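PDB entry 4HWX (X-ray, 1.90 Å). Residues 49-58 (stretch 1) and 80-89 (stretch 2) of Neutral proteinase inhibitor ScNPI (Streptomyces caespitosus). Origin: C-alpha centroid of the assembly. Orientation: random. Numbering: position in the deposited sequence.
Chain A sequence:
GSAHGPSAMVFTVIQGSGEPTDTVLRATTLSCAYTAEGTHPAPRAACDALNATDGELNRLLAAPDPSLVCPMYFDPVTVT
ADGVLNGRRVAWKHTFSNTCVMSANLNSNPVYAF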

# COMPACT_ATOMS: atom_id res chain seq x y z
N ALA A 49 -3.59 13.92 9.53
CA ALA A 49 -4.96 13.72 9.02
C ALA A 49 -5.40 12.26 9.20
O ALA A 49 -6.51 12.03 9.69
CB ALA A 49 -5.05 14.13 7.55
N LEU A 50 -4.50 11.30 8.93
CA LEU A 50 -4.77 9.86 9.13
C LEU A 50 -4.99 9.55 10.61
O LEU A 50 -5.95 8.87 10.97
CB LEU A 50 -3.62 9.01 8.58
CG LEU A 50 -3.51 8.94 7.08
CD1 LEU A 50 -2.29 8.12 6.68
CD2 LEU A 50 -4.79 8.36 6.46
N ASN A 51 -4.12 10.09 11.47
CA ASN A 51 -4.26 9.89 12.91
C ASN A 51 -5.58 10.47 13.43
O ASN A 51 -6.19 9.87 14.31
CB ASN A 51 -3.06 10.49 13.65
CG ASN A 51 -1.82 9.61 13.58
OD1 ASN A 51 -1.90 8.39 13.44
ND2 ASN A 51 -0.65 10.23 13.67
N ALA A 52 -6.05 11.59 12.86
CA ALA A 52 -7.30 12.23 13.30
C ALA A 52 -8.56 11.36 13.06
O ALA A 52 -9.58 11.59 13.71
CB ALA A 52 -7.47 13.58 12.63
N THR A 53 -8.49 10.38 12.13
CA THR A 53 -9.64 9.51 11.80
C THR A 53 -9.82 8.39 12.84
O THR A 53 -10.86 7.74 12.84
CB THR A 53 -9.48 8.87 10.41
OG1 THR A 53 -8.45 7.87 10.44
CG2 THR A 53 -9.23 9.89 9.30
N ASP A 54 -8.75 8.13 13.63
CA ASP A 54 -8.65 7.05 14.62
C ASP A 54 -8.83 5.66 13.92
O ASP A 54 -9.44 4.75 14.48
CB ASP A 54 -9.67 7.26 15.77
CG ASP A 54 -9.37 6.50 17.05
OD1 ASP A 54 -8.17 6.32 17.36
OD2 ASP A 54 -10.33 6.12 17.74
N GLY A 55 -8.32 5.54 12.69
CA GLY A 55 -8.38 4.32 11.89
C GLY A 55 -9.60 4.11 11.02
O GLY A 55 -9.67 3.12 10.28
N GLU A 56 -10.62 5.01 11.12
CA GLU A 56 -11.82 4.88 10.30
C GLU A 56 -11.72 5.91 9.17
O GLU A 56 -12.09 7.07 9.34
CB GLU A 56 -13.11 5.04 11.15
CG GLU A 56 -14.40 4.94 10.33
CD GLU A 56 -14.47 3.78 9.35
OE1 GLU A 56 -14.22 4.00 8.13
OE2 GLU A 56 -14.73 2.64 9.81
N LEU A 57 -11.18 5.47 8.02
CA LEU A 57 -10.90 6.35 6.89
C LEU A 57 -12.14 6.95 6.24
O LEU A 57 -11.98 7.90 5.48
CB LEU A 57 -10.00 5.68 5.85
CG LEU A 57 -8.49 5.82 6.16
CD1 LEU A 57 -8.09 5.10 7.46
CD2 LEU A 57 -7.65 5.28 5.02
N ASN A 58 -13.36 6.52 6.60
CA ASN A 58 -14.56 7.22 6.10
C ASN A 58 -14.58 8.65 6.66
O ASN A 58 -15.24 9.53 6.10
CB ASN A 58 -15.84 6.48 6.50
CG ASN A 58 -16.19 5.31 5.61
OD1 ASN A 58 -15.64 5.13 4.52
ND2 ASN A 58 -17.12 4.50 6.07
N THR A 80 -8.21 4.97 -3.11
CA THR A 80 -7.84 3.77 -2.36
C THR A 80 -6.80 4.12 -1.31
O THR A 80 -6.04 5.07 -1.49
CB THR A 80 -7.31 2.63 -3.27
OG1 THR A 80 -6.03 2.98 -3.79
CG2 THR A 80 -8.27 2.24 -4.37
N ALA A 81 -6.81 3.37 -0.21
CA ALA A 81 -5.84 3.50 0.87
C ALA A 81 -5.51 2.10 1.36
O ALA A 81 -6.42 1.33 1.69
CB ALA A 81 -6.41 4.37 1.99
N ASP A 82 -4.24 1.69 1.25
CA ASP A 82 -3.82 0.34 1.68
C ASP A 82 -2.51 0.40 2.42
O ASP A 82 -1.65 1.20 2.07
CB ASP A 82 -3.68 -0.63 0.49
CG ASP A 82 -4.94 -0.87 -0.30
OD1 ASP A 82 -5.68 -1.81 0.03
OD2 ASP A 82 -5.17 -0.15 -1.30
N GLY A 83 -2.35 -0.48 3.41
CA GLY A 83 -1.11 -0.60 4.16
C GLY A 83 -1.34 -0.89 5.61
O GLY A 83 -2.14 -1.77 5.95
N VAL A 84 -0.65 -0.14 6.47
CA VAL A 84 -0.79 -0.32 7.92
C VAL A 84 -0.80 1.07 8.55
O VAL A 84 -0.09 1.94 8.10
CB VAL A 84 0.30 -1.28 8.50
CG1 VAL A 84 1.72 -0.80 8.22
CG2 VAL A 84 0.10 -1.52 9.99
N LEU A 85 -1.64 1.26 9.57
CA LEU A 85 -1.77 2.51 10.29
C LEU A 85 -1.80 2.21 11.77
O LEU A 85 -2.74 1.56 12.25
CB LEU A 85 -3.04 3.28 9.84
CG LEU A 85 -3.38 4.61 10.57
CD1 LEU A 85 -2.23 5.63 10.46
CD2 LEU A 85 -4.66 5.24 9.99
N ASN A 86 -0.76 2.66 12.49
CA ASN A 86 -0.58 2.46 13.93
C ASN A 86 -0.78 0.96 14.29
O ASN A 86 -1.50 0.63 15.23
CB ASN A 86 -1.51 3.40 14.75
CG ASN A 86 -1.24 4.87 14.50
OD1 ASN A 86 -0.09 5.33 14.46
ND2 ASN A 86 -2.30 5.65 14.31
N GLY A 87 -0.17 0.09 13.48
CA GLY A 87 -0.21 -1.36 13.66
C GLY A 87 -1.39 -2.10 13.07
O GLY A 87 -1.37 -3.33 13.06
N ARG A 88 -2.45 -1.41 12.60
CA ARG A 88 -3.59 -2.13 12.03
C ARG A 88 -3.62 -2.02 10.52
O ARG A 88 -3.44 -0.95 9.96
CB ARG A 88 -4.97 -1.73 12.59
CG ARG A 88 -5.19 -0.28 12.96
CD ARG A 88 -5.91 -0.17 14.30
NE ARG A 88 -7.35 0.05 14.15
CZ ARG A 88 -7.99 1.15 14.53
NH1 ARG A 88 -7.33 2.15 15.12
NH2 ARG A 88 -9.30 1.27 14.34
N ARG A 89 -3.83 -3.18 9.88
CA ARG A 89 -3.92 -3.34 8.43
C ARG A 89 -5.10 -2.49 7.92
O ARG A 89 -6.17 -2.48 8.54
CB ARG A 89 -4.09 -4.84 8.09
CG ARG A 89 -3.95 -5.19 6.60
CD ARG A 89 -2.58 -5.78 6.24
NE ARG A 89 -1.84 -4.89 5.36
CZ ARG A 89 -1.94 -4.87 4.03
NH1 ARG A 89 -2.72 -5.74 3.40
NH2 ARG A 89 -1.24 -3.99 3.32

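A recurrent principle of protein packing is that apolar side chains fill the space between two chain segments while polar groups near solvent are paired wherever geometry allows. The contact between residues 49-58 and 80-89 of ScNPI, which buries 353 Å² summed over both sides, is a compact example. One segment carries the last part of a helix, a tight turn and the start of a 3-10 segment; the other supplies strands and a hairpin turn.

Leu 85 is the hub. It has the largest covered area of any residue here, and its CA-to-CB bond points toward the other stretch. With chi1 t and chi2 p, both methyls of Leu 85 lie against Leu 50 (Leu 85 CD1 is 4.1 Å from Leu 50 CB, Leu 85 CD2 is 4.0 Å from Leu 50 O), and Leu 85 CD2 also reaches Leu 57 CD1 at 4.3 Å. Leu 85 CD2 is also 4.3 Å from CA of Gly 55. Farther along, CD2 of Leu 57 packs 3.4 Å from CB of Ala 81, a close approach in which the small alanine methyl meets the branched leucine end. These four apolar residues are buried, as suits side chains with no polar group to satisfy.

The polar pairs begin with two asparagines. Asn 86 donates from ND2 to OD1 of Asn 51 at 2.9 Å, with a nearly linear N-H...O angle of 169°. The CA-to-CB bond of Asn 51 points sideways, but the end of its side chain comes nearer and brings the amide to its partner. An amide carries both a donor and an acceptor, and both are used in Asn 51: OD1 receives this bond, while ND2 is hydrogen-bonded elsewhere in the structure.

A looser bond joins the turns. The carbonyl O of Asp 54 accepts two weak hydrogen bonds from Arg 88, from NH1 at 3.4 Å and from NH2 at 3.5 Å, and lies at the guanidinium edge, near its plane. Over one face of the Arg 88 guanidinium sits CA of Gly 55, 4.0 Å from Arg 88 NH2. Glycine suits this position twice over: its phi is positive, and an ideal CB would fall 2.6 Å from Arg 88 NH2, a clash.

Each turn also pairs some of its own polar groups. Between Thr 53 and Glu 56 the chain makes a type I' turn, with Glu 56 N bonded to Thr 53 O at 3.2 Å. Just before it, Leu 50 O accepts from Thr 53 N at 3.2 Å and from Thr 53 OG1 at 2.7 Å; OG1 in turn receives a weak bond from Gly 55 N at 3.2 Å. Thus the buried threonine hydroxyl is satisfied as both donor and acceptor. The second type I' turn, from Leu 85 to Arg 88, is closed by a reciprocal backbone pair, Leu 85 N to Arg 88 O at 2.9 Å and Arg 88 N to Leu 85 O at 3.0 Å. Leu 85 therefore spends its backbone on the hairpin and its side chain on the apolar contact.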